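PDB 2YY5: tryptophanyl-tRNA synthetase from Mycoplasma pneumoniae, which catalyses the ATP-dependent attachment of L-tryptophan to tRNA(Trp), as a homodimeric class I aminoacyl-tRNA synthetase. Local coordinates for the interface of chains A and B. Sequence-based numbering; all coordinates share one arbitrary frame. Chains: chain A/B, Tryptophanyl-tRNA synthetase.

Contact 1: the interface of chains A and B. Residues chain A 97-98, 100-102, 105, 134; chain B 48-49, 128-131, 134.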
# COMPACT_ATOMS: atom_id res chain seq x y z
N MET A 97 -4.22 -2.82 -4.81
CA MET A 97 -4.91 -1.61 -4.39
C MET A 97 -5.13 -0.61 -5.53
O MET A 97 -6.26 -0.15 -5.73
CB MET A 97 -4.16 -0.93 -3.24
CG MET A 97 -4.77 0.42 -2.82
SD MET A 97 -4.19 1.06 -1.24
CE MET A 97 -2.46 1.54 -1.65
N VAL A 98 -4.09 -0.28 -6.28
CA VAL A 98 -4.26 0.68 -7.35
C VAL A 98 -5.13 0.16 -8.48
O VAL A 98 -5.61 0.92 -9.32
CB VAL A 98 -2.90 1.19 -7.90
CG1 VAL A 98 -2.13 1.92 -6.80
CG2 VAL A 98 -2.11 0.04 -8.47
N SER A 100 -7.93 -1.48 -7.83
CA SER A 100 -9.28 -1.50 -7.27
C SER A 100 -9.87 -0.09 -7.26
O SER A 100 -9.21 0.88 -7.64
CB SER A 100 -9.25 -2.00 -5.83
OG SER A 100 -8.83 -0.96 -4.95
N ASN A 101 -11.11 0.01 -6.81
CA ASN A 101 -11.77 1.31 -6.71
C ASN A 101 -12.46 1.41 -5.36
O ASN A 101 -12.66 0.39 -4.68
CB ASN A 101 -12.79 1.50 -7.85
CG ASN A 101 -13.86 0.41 -7.88
OD1 ASN A 101 -13.89 -0.42 -8.78
ND2 ASN A 101 -14.74 0.43 -6.89
N LEU A 102 -12.82 2.63 -4.96
CA LEU A 102 -13.47 2.85 -3.67
C LEU A 102 -14.84 2.19 -3.47
O LEU A 102 -15.12 1.66 -2.39
CB LEU A 102 -13.56 4.36 -3.39
CG LEU A 102 -12.24 5.15 -3.37
CD1 LEU A 102 -12.52 6.60 -3.08
CD2 LEU A 102 -11.30 4.60 -2.34
N LEU A 105 -14.60 -1.45 -2.60
CA LEU A 105 -14.14 -1.56 -1.21
C LEU A 105 -15.12 -0.99 -0.17
O LEU A 105 -15.14 -1.44 0.98
CB LEU A 105 -12.78 -0.87 -1.06
CG LEU A 105 -11.60 -1.50 -1.81
CD1 LEU A 105 -10.43 -0.56 -1.84
CD2 LEU A 105 -11.21 -2.80 -1.14
N THR A 134 -8.75 -0.35 2.94
CA THR A 134 -7.87 -0.97 1.96
C THR A 134 -7.41 -2.41 2.15
O THR A 134 -7.02 -3.07 1.18
CB THR A 134 -6.61 -0.11 1.79
OG1 THR A 134 -5.89 -0.05 3.04
CG2 THR A 134 -7.00 1.31 1.37
N ILE B 48 0.89 4.84 -11.64
CA ILE B 48 -0.07 3.75 -11.80
C ILE B 48 -1.28 3.86 -10.87
O ILE B 48 -1.98 2.88 -10.65
CB ILE B 48 0.58 2.37 -11.58
CG1 ILE B 48 1.08 2.24 -10.14
CG2 ILE B 48 1.74 2.18 -12.55
CD1 ILE B 48 1.46 0.81 -9.79
N THR B 49 -1.52 5.04 -10.29
CA THR B 49 -2.69 5.20 -9.43
C THR B 49 -3.92 5.45 -10.30
O THR B 49 -5.04 5.50 -9.81
CB THR B 49 -2.52 6.35 -8.39
OG1 THR B 49 -2.12 7.56 -9.04
CG2 THR B 49 -1.49 5.97 -7.34
N ILE B 128 -13.76 5.80 -8.69
CA ILE B 128 -12.47 6.31 -8.27
C ILE B 128 -11.43 5.27 -7.89
O ILE B 128 -11.58 4.56 -6.90
CB ILE B 128 -12.65 7.27 -7.07
CG1 ILE B 128 -13.82 8.22 -7.31
CG2 ILE B 128 -11.36 8.05 -6.85
CD1 ILE B 128 -13.65 9.09 -8.54
N PRO B 129 -10.36 5.14 -8.69
CA PRO B 129 -9.35 4.15 -8.32
C PRO B 129 -8.84 4.49 -6.91
O PRO B 129 -8.60 5.66 -6.60
CB PRO B 129 -8.28 4.32 -9.41
CG PRO B 129 -8.60 5.66 -10.08
CD PRO B 129 -10.08 5.74 -10.01
N THR B 130 -8.71 3.47 -6.07
CA THR B 130 -8.30 3.66 -4.68
C THR B 130 -6.97 4.40 -4.52
O THR B 130 -6.74 5.07 -3.52
CB THR B 130 -8.22 2.30 -3.96
OG1 THR B 130 -9.42 1.57 -4.19
CG2 THR B 130 -8.05 2.49 -2.45
N GLY B 131 -6.11 4.27 -5.53
CA GLY B 131 -4.81 4.91 -5.49
C GLY B 131 -4.89 6.42 -5.48
O GLY B 131 -3.96 7.10 -5.04
N THR B 134 -5.31 7.36 -1.69
CA THR B 134 -4.16 7.00 -0.86
C THR B 134 -2.77 7.47 -1.22
O THR B 134 -1.91 7.50 -0.34
CB THR B 134 -4.07 5.48 -0.69
OG1 THR B 134 -3.80 4.87 -1.96
CG2 THR B 134 -5.38 4.92 -0.12
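The hydroxyl OG of A:Ser100 is gripped by two hydrogen bonds, one from its own chain and one across the dimer interface. It donates to the carbonyl oxygen O of A:Met97, 2.8 Å away, lying in the carbonyl plane on a lone pair, and it pairs with the hydroxyl OG1 of B:Thr130 at 2.7 Å, where the donor cannot be told. Its chi1 of 79° places OG over the backbone, flanked by N and the carbonyl carbon, turned back toward the end of helix 87-99; a short serine can make this turn and still offer its hydroxyl to the partner.

Backbone bonds on either side fix the register. The amide N of B:Thr130 reaches the O of A:Ser100 at 3.1 Å from above the carbonyl plane, while the N of A:Leu102 meets the O of B:Ile128 at 3.0 Å, almost head-on to the carbonyl (161° at the oxygen). Together they form a short antiparallel bridge centred on A:Asn101 and B:Pro129, the proline having no N-H to give.

Threonine suits position 130 because its two branches divide the work. OG1, anti to the carbonyl carbon, serves the serine; CG2, anti to the backbone N, enters an apolar setting of A:Met97, A:Leu102 and A:Leu105. The methionine crosses it at about a right angle through CG, then bends at chi3 to meet B:Thr134 tip to tip. The branched A:Val98 crosses B:Ile48 obliquely, its methyl CG2 lying 3.9 Å from the B:Ile48 methyl CD1.

Contact 2: the interface of chains A and B. Residues chain A 44-45, 48, 52, 57-58, 61, 82, 84-85; chain B 91, 95, 337, 340-344.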
# COMPACT_ATOMS: atom_id res chain seq x y z
N ASP A 44 0.33 -9.94 10.45
CA ASP A 44 0.52 -8.69 11.22
C ASP A 44 0.35 -7.39 10.43
O ASP A 44 0.09 -6.34 11.02
CB ASP A 44 1.88 -8.68 11.96
CG ASP A 44 3.08 -8.82 11.05
OD1 ASP A 44 4.20 -8.55 11.52
OD2 ASP A 44 2.93 -9.20 9.87
N LEU A 45 0.48 -7.43 9.11
CA LEU A 45 0.27 -6.21 8.33
C LEU A 45 -1.20 -5.84 8.46
O LEU A 45 -1.55 -4.65 8.44
CB LEU A 45 0.63 -6.42 6.86
CG LEU A 45 2.13 -6.60 6.58
CD1 LEU A 45 2.33 -6.83 5.08
CD2 LEU A 45 2.90 -5.36 7.06
N ILE A 48 -2.05 -4.10 12.06
CA ILE A 48 -1.77 -2.70 12.28
C ILE A 48 -2.73 -1.78 11.52
O ILE A 48 -2.51 -0.57 11.41
CB ILE A 48 -0.31 -2.36 11.92
CG1 ILE A 48 -0.06 -2.54 10.43
CG2 ILE A 48 0.64 -3.27 12.71
CD1 ILE A 48 1.26 -1.96 9.97
N PHE A 52 -2.94 -0.14 17.79
CA PHE A 52 -2.37 -1.30 18.46
C PHE A 52 -1.15 -0.90 19.29
O PHE A 52 -0.69 0.25 19.25
CB PHE A 52 -1.93 -2.33 17.41
CG PHE A 52 -0.78 -1.84 16.55
CD1 PHE A 52 0.53 -2.23 16.83
CD2 PHE A 52 -1.01 -0.95 15.50
CE1 PHE A 52 1.60 -1.72 16.09
CE2 PHE A 52 0.05 -0.43 14.75
CZ PHE A 52 1.36 -0.82 15.05
N LEU A 57 2.02 -6.60 19.95
CA LEU A 57 2.07 -7.15 18.61
C LEU A 57 3.16 -8.21 18.48
O LEU A 57 2.89 -9.31 17.97
CB LEU A 57 2.34 -6.04 17.59
CG LEU A 57 1.59 -6.03 16.26
CD1 LEU A 57 2.52 -5.46 15.20
CD2 LEU A 57 1.13 -7.43 15.85
N LYS A 58 4.37 -7.90 18.93
CA LYS A 58 5.48 -8.84 18.82
C LYS A 58 5.21 -10.06 19.69
O LYS A 58 5.60 -11.18 19.36
CB LYS A 58 6.81 -8.16 19.22
CG LYS A 58 7.21 -8.23 20.70
CD LYS A 58 7.65 -9.65 21.12
CE LYS A 58 8.18 -9.71 22.55
NZ LYS A 58 9.62 -9.33 22.63
N ASN A 61 2.38 -12.08 17.80
CA ASN A 61 2.90 -12.78 16.63
C ASN A 61 3.65 -14.00 17.15
O ASN A 61 3.50 -15.11 16.62
CB ASN A 61 3.87 -11.89 15.83
CG ASN A 61 3.18 -10.72 15.14
OD1 ASN A 61 1.98 -10.76 14.86
ND2 ASN A 61 3.96 -9.68 14.83
N LEU A 82 5.97 -14.88 8.82
CA LEU A 82 5.37 -13.61 9.27
C LEU A 82 5.34 -12.69 8.04
O LEU A 82 6.40 -12.36 7.51
CB LEU A 82 6.24 -12.99 10.35
CG LEU A 82 5.89 -11.62 10.97
CD1 LEU A 82 4.62 -11.72 11.81
CD2 LEU A 82 7.07 -11.16 11.82
N SER A 84 5.14 -9.53 7.65
CA SER A 84 5.89 -8.29 7.73
C SER A 84 7.36 -8.51 7.32
O SER A 84 8.06 -7.56 6.97
CB SER A 84 5.83 -7.70 9.14
OG SER A 84 6.60 -8.45 10.06
N ASP A 85 7.80 -9.76 7.37
CA ASP A 85 9.17 -10.11 7.00
C ASP A 85 9.40 -10.04 5.50
O ASP A 85 10.54 -10.09 5.05
CB ASP A 85 9.51 -11.52 7.48
CG ASP A 85 10.12 -11.54 8.87
OD1 ASP A 85 10.23 -12.65 9.44
OD2 ASP A 85 10.50 -10.46 9.39
N MET B 91 6.38 -0.56 1.32
CA MET B 91 6.26 -0.90 2.73
C MET B 91 6.12 0.32 3.62
O MET B 91 5.25 0.36 4.48
CB MET B 91 7.44 -1.74 3.19
CG MET B 91 7.35 -2.21 4.64
SD MET B 91 5.72 -2.87 5.09
CE MET B 91 5.91 -4.59 4.71
N LEU B 95 2.87 1.72 6.00
CA LEU B 95 2.85 2.09 7.42
C LEU B 95 2.19 3.45 7.57
O LEU B 95 1.43 3.68 8.50
CB LEU B 95 4.26 2.14 8.00
CG LEU B 95 5.07 0.85 7.96
CD1 LEU B 95 6.35 1.04 8.73
CD2 LEU B 95 4.26 -0.29 8.54
N TYR B 337 10.51 -0.47 11.85
CA TYR B 337 10.09 -1.81 12.19
C TYR B 337 10.24 -2.00 13.68
O TYR B 337 9.36 -2.54 14.34
CB TYR B 337 10.91 -2.86 11.42
CG TYR B 337 10.17 -3.44 10.23
CD1 TYR B 337 9.52 -2.61 9.32
CD2 TYR B 337 10.13 -4.82 10.02
CE1 TYR B 337 8.83 -3.14 8.23
CE2 TYR B 337 9.45 -5.35 8.92
CZ TYR B 337 8.80 -4.50 8.04
OH TYR B 337 8.13 -5.01 6.95
N PHE B 340 7.49 -0.03 15.42
CA PHE B 340 6.18 -0.60 15.16
C PHE B 340 5.99 -2.00 15.75
O PHE B 340 4.86 -2.41 16.05
CB PHE B 340 5.92 -0.64 13.65
CG PHE B 340 5.42 0.65 13.08
CD1 PHE B 340 6.21 1.80 13.13
CD2 PHE B 340 4.15 0.74 12.52
CE1 PHE B 340 5.74 3.00 12.63
CE2 PHE B 340 3.67 1.94 12.03
CZ PHE B 340 4.47 3.08 12.08
N GLY B 341 7.09 -2.72 15.91
CA GLY B 341 7.01 -4.07 16.46
C GLY B 341 6.84 -5.12 15.38
O GLY B 341 6.43 -6.24 15.66
N LEU B 342 7.16 -4.74 14.14
CA LEU B 342 7.05 -5.62 12.97
C LEU B 342 8.32 -6.45 12.73
O LEU B 342 9.36 -6.17 13.32
CB LEU B 342 6.74 -4.79 11.72
CG LEU B 342 5.28 -4.52 11.29
CD1 LEU B 342 4.30 -5.04 12.31
CD2 LEU B 342 5.08 -3.03 11.06
N GLY B 343 8.23 -7.46 11.87
CA GLY B 343 9.38 -8.29 11.58
C GLY B 343 9.66 -9.36 12.62
O GLY B 343 9.22 -9.24 13.76
N SER B 344 10.40 -10.39 12.24
CA SER B 344 10.70 -11.48 13.15
C SER B 344 12.02 -11.34 13.89
O SER B 344 12.26 -12.05 14.87
CB SER B 344 10.68 -12.81 12.40
OG SER B 344 11.68 -12.83 11.41
O HOH W 1 6.98 -8.73 15.53
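Two polar residues of the 3-10 turn, A:Ser84 and A:Asp85, take up polar groups from the end of helix 311-340 and the tail that follows it in chain B. The phenol OH of B:Tyr337 donates to the backbone O of A:Ser84 at 2.5 Å, in the carbonyl plane and on a lone pair; that oxygen lies at the edge of the tyrosine ring, in its plane. The serine hydroxyl OG receives the amide N of B:Gly343 at 2.6 Å. A:Asp85 spreads its carboxylate over B:Ser344: OD1 takes the hydroxyl OG on its syn lone pair, and OD2 receives the backbone N at 2.8 Å from above the carboxylate plane.

Beside this polar strip the side chains of B:Leu342 and A:Leu57 cross obliquely and touch through their CD1 methyls, while B:Leu342 CD2 meets A:Ile48 tip to tip. A:Leu82 lays its CD2 methyl over the backbone of B:Gly343, which has no side chain in the way.

Farther out, A:Asp44 orients the serine, its OD1 accepting A:Ser84 OG at 2.8 Å on the syn lone pair. With chi1 at 72°, OG sits flanked by its own N and carbonyl carbon, between that carboxylate and the B:Gly343 amide; serine suits because its short hydroxyl donates and accepts at once. A water links A:Asn61 ND2 to the carbonyl oxygens of B:Gly341 and B:Gly343. CB of B:Leu342 covers one face of B:Tyr337.

The tail leaves helix 311-340 through B:Gly341, whose phi is positive (90°), and runs to the 3-10 turn 83-85 that follows strand 78-82 of chain A.

Contact 1 and contact 2 lie about 23 Å apart, measured between the centres of their C-alpha atoms, on one two-fold symmetric interface, so each has a twin with the chains exchanged. One helix joins them: the last turn of helix 87-99 of chain A enters contact 1, and the matching helix 87-98 of chain B supplies B:Met91 and B:Leu95 to contact 2. Ile48 also serves both, from chain B in contact 1 and from chain A in contact 2. Contact 1 pairs segments from the first half of the sequence, whereas contact 2 carries one subunit's C-terminal tail onto its partner, so the homodimer is held at well-separated points.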